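Local coordinates for nonribosomal peptide synthase (Streptomyces sp. MJ635-86F5, PDB 5JJP), which probably activates an aliphatic beta-amino acid with ATP as an adenylation enzyme of nonribosomal peptide synthesis, at residues Gly215-Ser227 with Leu266-Leu280. Numbering follows the deposited sequence.
Sequences GLIGPDDRVAVTS and LHEAAITQVHGVPSL
Gln273 reaches across to the loop before strand 222-225, and its NE2 gives a nearly straight hydrogen bond to Leu216 O (2.9 Å, 165° at the hydrogen). That oxygen lies in the plane of the amide. The amide oxygen, OE1, sits against Ile217 CG1 at 3.2 Å and accepts a bond from His275 NE2. The His275 ring is thereby held at its edge, while Val223 CG1 packs over the centre of one face, a CH-pi contact of 3.5 Å to the centroid. Val223 holds CG1 anti to its backbone N (chi1 -179°), which brings this methyl over the ring. A leucine in place of Gln273 would probably leave Leu216 O and His275 NE2 without these partners and the imidazole freer to turn. Strands 222-225 and 273-276 are parallel neighbours in the mixed sheet of the AMP-binding domain, linked by a ladder that includes Ala224 N to Gln273 O and His275 N to Ala224 O. Ala224 points to the face opposite Val223, Gln273 and His275, where its CB meets Ile271 CG2 at 3.6 Å, with Leu266 and Val274 beside it. At one end of the ladder, Thr272 OG1 donates to the anti lone pair of Asp221 OD1 (2.6 Å) and accepts from Arg222 N. At the other, His275 O takes both Thr226 N and Thr226 OG1. Arg222 NH1 bonds Ala269 O from above the carbonyl plane (2.9 Å), just past helix 259-268, which ends in a Schellman motif at Ala270. Farther out, Asp221 OD2 accepts Gly218 N, across the type I turn of 218-221, and Ser300 OG bonds Gln273 NE2.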
ATOM      1  N   GLY A 215      -1.343  16.603  -0.463  1.00 19.93           N
ATOM      2  CA  GLY A 215      -1.963  16.862  -1.765  1.00 19.24           C
ATOM      3  C   GLY A 215      -1.313  16.119  -2.916  1.00 19.71           C
ATOM      4  O   GLY A 215      -1.107  16.690  -3.993  1.00 19.26           O
ATOM      5  N   LEU A 216      -1.021  14.846  -2.734  1.00 17.88           N
ATOM      6  CA  LEU A 216      -0.427  14.092  -3.807  1.00 18.54           C
ATOM      7  C   LEU A 216      -1.435  13.695  -4.806  1.00 16.61           C
ATOM      8  O   LEU A 216      -1.083  13.490  -5.985  1.00 14.78           O
ATOM      9  CB  LEU A 216       0.222  12.817  -3.298  1.00 22.37           C
ATOM     10  CG  LEU A 216       1.715  12.665  -3.128  1.00 24.81           C
ATOM     11  CD1 LEU A 216       2.437  13.795  -2.446  1.00 25.81           C
ATOM     12  CD2 LEU A 216       1.955  11.320  -2.436  1.00 26.50           C
ATOM     13  N   ILE A 217      -2.664  13.463  -4.355  1.00 15.79           N
ATOM     14  CA  ILE A 217      -3.710  12.990  -5.247  1.00 16.80           C
ATOM     15  C   ILE A 217      -4.957  13.784  -4.998  1.00 16.40           C
ATOM     16  O   ILE A 217      -5.354  13.986  -3.863  1.00 16.91           O
ATOM     17  CB  ILE A 217      -4.009  11.462  -5.078  1.00 17.53           C
ATOM     18  CG1 ILE A 217      -2.735  10.641  -5.283  1.00 17.36           C
ATOM     19  CG2 ILE A 217      -5.060  10.972  -6.088  1.00 17.01           C
ATOM     20  CD1 ILE A 217      -2.875   9.191  -4.876  1.00 17.79           C
ATOM     21  N   GLY A 218      -5.589  14.203  -6.077  1.00 16.86           N
ATOM     22  CA  GLY A 218      -6.861  14.933  -5.989  1.00 16.41           C
ATOM     23  C   GLY A 218      -7.917  14.108  -6.657  1.00 17.53           C
ATOM     24  O   GLY A 218      -7.606  13.171  -7.401  1.00 18.58           O
ATOM     25  N   PRO A 219      -9.187  14.437  -6.411  1.00 18.81           N
ATOM     26  CA  PRO A 219     -10.303  13.658  -7.031  1.00 18.27           C
ATOM     27  C   PRO A 219     -10.305  13.533  -8.545  1.00 20.11           C
ATOM     28  O   PRO A 219     -10.843  12.545  -9.075  1.00 23.03           O
ATOM     29  CB  PRO A 219     -11.551  14.384  -6.560  1.00 17.20           C
ATOM     30  CG  PRO A 219     -11.121  15.053  -5.296  1.00 17.64           C
ATOM     31  CD  PRO A 219      -9.674  15.451  -5.484  1.00 17.01           C
ATOM     32  N   ASP A 220      -9.701  14.483  -9.248  1.00 22.43           N
ATOM     33  CA  ASP A 220      -9.627  14.437 -10.715  1.00 24.30           C
ATOM     34  C   ASP A 220      -8.622  13.441 -11.219  1.00 19.93           C
ATOM     35  O   ASP A 220      -8.654  13.085 -12.371  1.00 17.99           O
ATOM     36  CB  ASP A 220      -9.256  15.822 -11.287  1.00 30.26           C
ATOM     37  CG  ASP A 220     -10.372  16.855 -11.092  1.00 38.44           C
ATOM     38  OD1 ASP A 220     -11.561  16.433 -10.977  1.00 47.19           O
ATOM     39  OD2 ASP A 220     -10.062  18.083 -11.025  1.00 42.41           O
ATOM     40  N   ASP A 221      -7.719  12.969 -10.356  1.00 18.15           N
ATOM     41  CA  ASP A 221      -6.656  12.117 -10.838  1.00 16.18           C
ATOM     42  C   ASP A 221      -7.141  10.750 -11.230  1.00 14.26           C
ATOM     43  O   ASP A 221      -8.105  10.270 -10.703  1.00 14.03           O
ATOM     44  CB  ASP A 221      -5.565  11.998  -9.821  1.00 16.94           C
ATOM     45  CG  ASP A 221      -4.726  13.210  -9.772  1.00 16.47           C
ATOM     46  OD1 ASP A 221      -4.026  13.459 -10.789  1.00 17.31           O
ATOM     47  OD2 ASP A 221      -4.721  13.854  -8.707  1.00 15.53           O
ATOM     48  N   ARG A 222      -6.458  10.149 -12.170  1.00 15.43           N
ATOM     49  CA  ARG A 222      -6.649   8.739 -12.492  1.00 16.96           C
ATOM     50  C   ARG A 222      -5.291   8.105 -12.327  1.00 15.77           C
ATOM     51  O   ARG A 222      -4.349   8.480 -13.005  1.00 17.59           O
ATOM     52  CB  ARG A 222      -7.153   8.593 -13.909  1.00 19.10           C
ATOM     53  CG  ARG A 222      -8.473   9.303 -14.118  1.00 24.02           C
ATOM     54  CD  ARG A 222      -8.977   9.139 -15.529  1.00 28.77           C
ATOM     55  NE  ARG A 222     -10.370   8.711 -15.497  1.00 34.08           N
ATOM     56  CZ  ARG A 222     -10.932   7.845 -16.340  1.00 37.89           C
ATOM     57  NH1 ARG A 222     -10.226   7.204 -17.275  1.00 39.93           N
ATOM     58  NH2 ARG A 222     -12.212   7.552 -16.187  1.00 43.67           N
ATOM     59  N   VAL A 223      -5.177   7.145 -11.433  1.00 15.16           N
ATOM     60  CA  VAL A 223      -3.858   6.674 -10.975  1.00 12.97           C
ATOM     61  C   VAL A 223      -3.575   5.297 -11.491  1.00 12.25           C
ATOM     62  O   VAL A 223      -4.335   4.360 -11.230  1.00 11.75           O
ATOM     63  CB  VAL A 223      -3.805   6.646  -9.475  1.00 13.48           C
ATOM     64  CG1 VAL A 223      -2.425   6.182  -8.978  1.00 12.59           C
ATOM     65  CG2 VAL A 223      -4.140   8.042  -8.942  1.00 15.02           C
ATOM     66  N   ALA A 224      -2.504   5.174 -12.275  1.00 12.29           N
ATOM     67  CA  ALA A 224      -2.047   3.905 -12.727  1.00 12.88           C
ATOM     68  C   ALA A 224      -1.204   3.301 -11.599  1.00 14.27           C
ATOM     69  O   ALA A 224      -0.145   3.817 -11.286  1.00 17.39           O
ATOM     70  CB  ALA A 224      -1.208   4.057 -13.961  1.00 13.32           C
ATOM     71  N   VAL A 225      -1.647   2.180 -11.046  1.00 14.51           N
ATOM     72  CA  VAL A 225      -0.873   1.390 -10.052  1.00 14.94           C
ATOM     73  C   VAL A 225      -0.173   0.216 -10.779  1.00 14.07           C
ATOM     74  O   VAL A 225      -0.787  -0.710 -11.250  1.00 15.63           O
ATOM     75  CB  VAL A 225      -1.827   0.880  -8.977  1.00 14.50           C
ATOM     76  CG1 VAL A 225      -1.080   0.055  -7.906  1.00 14.81           C
ATOM     77  CG2 VAL A 225      -2.577   2.036  -8.331  1.00 13.96           C
ATOM     78  N   THR A 226       1.124   0.296 -10.952  1.00 14.07           N
ATOM     79  CA  THR A 226       1.820  -0.697 -11.706  1.00 14.46           C
ATOM     80  C   THR A 226       2.249  -1.911 -10.872  1.00 14.93           C
ATOM     81  O   THR A 226       2.518  -2.956 -11.413  1.00 15.44           O
ATOM     82  CB  THR A 226       3.069  -0.098 -12.343  1.00 14.10           C
ATOM     83  OG1 THR A 226       3.907   0.419 -11.329  1.00 13.49           O
ATOM     84  CG2 THR A 226       2.669   1.031 -13.329  1.00 14.75           C
ATOM     85  N   SER A 227       2.349  -1.756  -9.579  1.00 16.12           N
ATOM     86  CA  SER A 227       2.934  -2.802  -8.762  1.00 18.16           C
ATOM     87  C   SER A 227       1.894  -3.912  -8.517  1.00 17.82           C
ATOM     88  O   SER A 227       0.685  -3.647  -8.396  1.00 17.29           O
ATOM     89  CB  SER A 227       3.607  -2.218  -7.514  1.00 19.15           C
ATOM     90  OG  SER A 227       2.694  -2.205  -6.471  1.00 25.21           O
ATOM     91  N   LEU A 266      -1.732   3.947 -20.883  1.00 21.60           N
ATOM     92  CA  LEU A 266      -1.743   5.219 -20.170  1.00 22.35           C
ATOM     93  C   LEU A 266      -2.547   6.276 -20.921  1.00 22.98           C
ATOM     94  O   LEU A 266      -3.186   7.097 -20.293  1.00 22.69           O
ATOM     95  CB  LEU A 266      -0.333   5.761 -19.911  1.00 22.98           C
ATOM     96  CG  LEU A 266       0.632   4.851 -19.142  1.00 24.61           C
ATOM     97  CD1 LEU A 266       1.914   5.616 -18.846  1.00 24.83           C
ATOM     98  CD2 LEU A 266       0.044   4.309 -17.844  1.00 22.10           C
ATOM     99  N   HIS A 267      -2.532   6.241 -22.253  1.00 24.10           N
ATOM    100  CA  HIS A 267      -3.481   7.054 -23.052  1.00 24.89           C
ATOM    101  C   HIS A 267      -4.888   6.551 -22.989  1.00 22.86           C
ATOM    102  O   HIS A 267      -5.787   7.299 -22.738  1.00 24.57           O
ATOM    103  CB  HIS A 267      -3.070   7.080 -24.551  1.00 25.85           C
ATOM    104  CG  HIS A 267      -1.954   8.012 -24.841  1.00 26.75           C
ATOM    105  ND1 HIS A 267      -2.158   9.364 -25.025  1.00 31.64           N
ATOM    106  CD2 HIS A 267      -0.615   7.807 -24.947  1.00 28.05           C
ATOM    107  CE1 HIS A 267      -0.987   9.945 -25.266  1.00 33.28           C
ATOM    108  NE2 HIS A 267      -0.039   9.017 -25.244  1.00 28.10           N
ATOM    109  N   GLU A 268      -5.093   5.267 -23.232  1.00 22.81           N
ATOM    110  CA  GLU A 268      -6.463   4.731 -23.250  1.00 24.27           C
ATOM    111  C   GLU A 268      -7.197   5.086 -21.979  1.00 22.39           C
ATOM    112  O   GLU A 268      -8.340   5.543 -22.026  1.00 23.63           O
ATOM    113  CB  GLU A 268      -6.469   3.206 -23.455  1.00 28.12           C
ATOM    114  CG  GLU A 268      -7.804   2.647 -23.945  1.00 31.84           C
ATOM    115  CD  GLU A 268      -7.886   1.101 -23.945  1.00 35.86           C
ATOM    116  OE1 GLU A 268      -6.880   0.391 -23.671  1.00 40.96           O
ATOM    117  OE2 GLU A 268      -8.989   0.582 -24.231  1.00 41.08           O
ATOM    118  N   ALA A 269      -6.552   4.896 -20.831  1.00 20.25           N
ATOM    119  CA  ALA A 269      -7.213   5.170 -19.538  1.00 19.42           C
ATOM    120  C   ALA A 269      -6.999   6.617 -19.030  1.00 18.13           C
ATOM    121  O   ALA A 269      -7.398   6.939 -17.927  1.00 16.54           O
ATOM    122  CB  ALA A 269      -6.727   4.181 -18.492  1.00 21.20           C
ATOM    123  N   ALA A 270      -6.372   7.463 -19.846  1.00 18.23           N
ATOM    124  CA  ALA A 270      -6.247   8.880 -19.562  1.00 17.77           C
ATOM    125  C   ALA A 270      -5.632   9.034 -18.167  1.00 18.27           C
ATOM    126  O   ALA A 270      -6.116   9.795 -17.330  1.00 15.77           O
ATOM    127  CB  ALA A 270      -7.606   9.575 -19.648  1.00 18.54           C
ATOM    128  N   ILE A 271      -4.501   8.369 -17.983  1.00 17.61           N
ATOM    129  CA  ILE A 271      -3.808   8.376 -16.693  1.00 18.07           C
ATOM    130  C   ILE A 271      -3.124   9.722 -16.375  1.00 16.94           C
ATOM    131  O   ILE A 271      -2.335  10.234 -17.189  1.00 17.81           O
ATOM    132  CB  ILE A 271      -2.758   7.253 -16.673  1.00 18.32           C
ATOM    133  CG1 ILE A 271      -3.442   5.902 -16.854  1.00 18.45           C
ATOM    134  CG2 ILE A 271      -1.940   7.291 -15.389  1.00 19.87           C
ATOM    135  CD1 ILE A 271      -4.428   5.540 -15.747  1.00 18.49           C
ATOM    136  N   THR A 272      -3.442  10.305 -15.212  1.00 15.84           N
ATOM    137  CA  THR A 272      -2.782  11.542 -14.762  1.00 14.71           C
ATOM    138  C   THR A 272      -1.612  11.293 -13.832  1.00 14.86           C
ATOM    139  O   THR A 272      -0.729  12.129 -13.725  1.00 14.88           O
ATOM    140  CB  THR A 272      -3.741  12.480 -14.049  1.00 14.58           C
ATOM    141  OG1 THR A 272      -4.257  11.851 -12.874  1.00 14.17           O
ATOM    142  CG2 THR A 272      -4.921  12.856 -14.992  1.00 14.45           C
ATOM    143  N   GLN A 273      -1.579  10.145 -13.165  1.00 15.39           N
ATOM    144  CA  GLN A 273      -0.482   9.885 -12.229  1.00 16.42           C
ATOM    145  C   GLN A 273      -0.057   8.440 -12.299  1.00 15.27           C
ATOM    146  O   GLN A 273      -0.894   7.545 -12.368  1.00 13.45           O
ATOM    147  CB  GLN A 273      -0.916  10.247 -10.819  1.00 17.82           C
ATOM    148  CG  GLN A 273       0.186  10.078  -9.770  1.00 19.43           C
ATOM    149  CD  GLN A 273      -0.237  10.587  -8.416  1.00 19.55           C
ATOM    150  OE1 GLN A 273      -0.635   9.815  -7.566  1.00 20.42           O
ATOM    151  NE2 GLN A 273      -0.224  11.902  -8.242  1.00 20.39           N
ATOM    152  N   VAL A 274       1.244   8.222 -12.384  1.00 15.51           N
ATOM    153  CA  VAL A 274       1.755   6.886 -12.444  1.00 16.16           C
ATOM    154  C   VAL A 274       2.524   6.573 -11.157  1.00 17.19           C
ATOM    155  O   VAL A 274       3.341   7.369 -10.705  1.00 17.17           O
ATOM    156  CB  VAL A 274       2.663   6.649 -13.619  1.00 15.35           C
ATOM    157  CG1 VAL A 274       3.329   5.278 -13.475  1.00 17.18           C
ATOM    158  CG2 VAL A 274       1.894   6.684 -14.904  1.00 14.47           C
ATOM    159  N   HIS A 275       2.195   5.439 -10.558  1.00 15.78           N
ATOM    160  CA  HIS A 275       2.924   4.884  -9.424  1.00 16.58           C
ATOM    161  C   HIS A 275       3.722   3.688  -9.907  1.00 16.64           C
ATOM    162  O   HIS A 275       3.187   2.827 -10.610  1.00 15.87           O
ATOM    163  CB  HIS A 275       1.958   4.349  -8.346  1.00 15.89           C
ATOM    164  CG  HIS A 275       1.177   5.403  -7.641  1.00 16.51           C
ATOM    165  ND1 HIS A 275       0.377   5.127  -6.558  1.00 17.50           N
ATOM    166  CD2 HIS A 275       1.074   6.730  -7.856  1.00 17.11           C
ATOM    167  CE1 HIS A 275      -0.168   6.237  -6.118  1.00 18.57           C
ATOM    168  NE2 HIS A 275       0.209   7.225  -6.918  1.00 18.99           N
ATOM    169  N   GLY A 276       4.967   3.622  -9.510  1.00 16.79           N
ATOM    170  CA  GLY A 276       5.815   2.509  -9.905  1.00 19.85           C
ATOM    171  C   GLY A 276       7.216   2.628  -9.358  1.00 20.36           C
ATOM    172  O   GLY A 276       7.578   3.669  -8.835  1.00 20.65           O
ATOM    173  N   VAL A 277       7.991   1.550  -9.441  1.00 24.49           N
ATOM    174  CA  VAL A 277       9.448   1.621  -9.146  1.00 26.23           C
ATOM    175  C   VAL A 277      10.150   2.411 -10.256  1.00 27.14           C
ATOM    176  O   VAL A 277       9.652   2.482 -11.350  1.00 25.08           O
ATOM    177  CB  VAL A 277      10.099   0.222  -8.984  1.00 28.11           C
ATOM    178  CG1 VAL A 277       9.523  -0.498  -7.755  1.00 28.81           C
ATOM    179  CG2 VAL A 277       9.914  -0.663 -10.218  1.00 27.87           C
ATOM    180  N   PRO A 278      11.288   3.026  -9.958  1.00 30.83           N
ATOM    181  CA  PRO A 278      12.047   3.782 -10.938  1.00 32.07           C
ATOM    182  C   PRO A 278      12.342   3.025 -12.224  1.00 31.92           C
ATOM    183  O   PRO A 278      12.218   3.584 -13.279  1.00 33.22           O
ATOM    184  CB  PRO A 278      13.368   4.047 -10.204  1.00 34.16           C
ATOM    185  CG  PRO A 278      12.980   4.144  -8.776  1.00 32.68           C
ATOM    186  CD  PRO A 278      11.902   3.107  -8.611  1.00 32.50           C
ATOM    187  N   SER A 279      12.766   1.766 -12.113  1.00 35.41           N
ATOM    188  CA  SER A 279      13.183   0.933 -13.262  1.00 34.85           C
ATOM    189  C   SER A 279      12.075   0.673 -14.247  1.00 35.23           C
ATOM    190  O   SER A 279      12.329   0.296 -15.369  1.00 42.32           O
ATOM    191  CB  SER A 279      13.720  -0.418 -12.780  1.00 35.00           C
ATOM    192  OG  SER A 279      12.717  -1.183 -12.101  1.00 37.09           O
ATOM    193  N   LEU A 280      10.830   0.839 -13.825  1.00 35.96           N
ATOM    194  CA  LEU A 280       9.703   0.836 -14.748  1.00 34.44           C
ATOM    195  C   LEU A 280      10.000   1.645 -16.011  1.00 35.42           C
ATOM    196  O   LEU A 280       9.573   1.280 -17.104  1.00 36.04           O
ATOM    197  CB  LEU A 280       8.483   1.427 -14.045  1.00 36.98           C
ATOM    198  CG  LEU A 280       7.313   1.807 -14.917  1.00 37.93           C
ATOM    199  CD1 LEU A 280       6.745   0.552 -15.553  1.00 39.04           C
ATOM    200  CD2 LEU A 280       6.246   2.501 -14.079  1.00 40.74           C
TER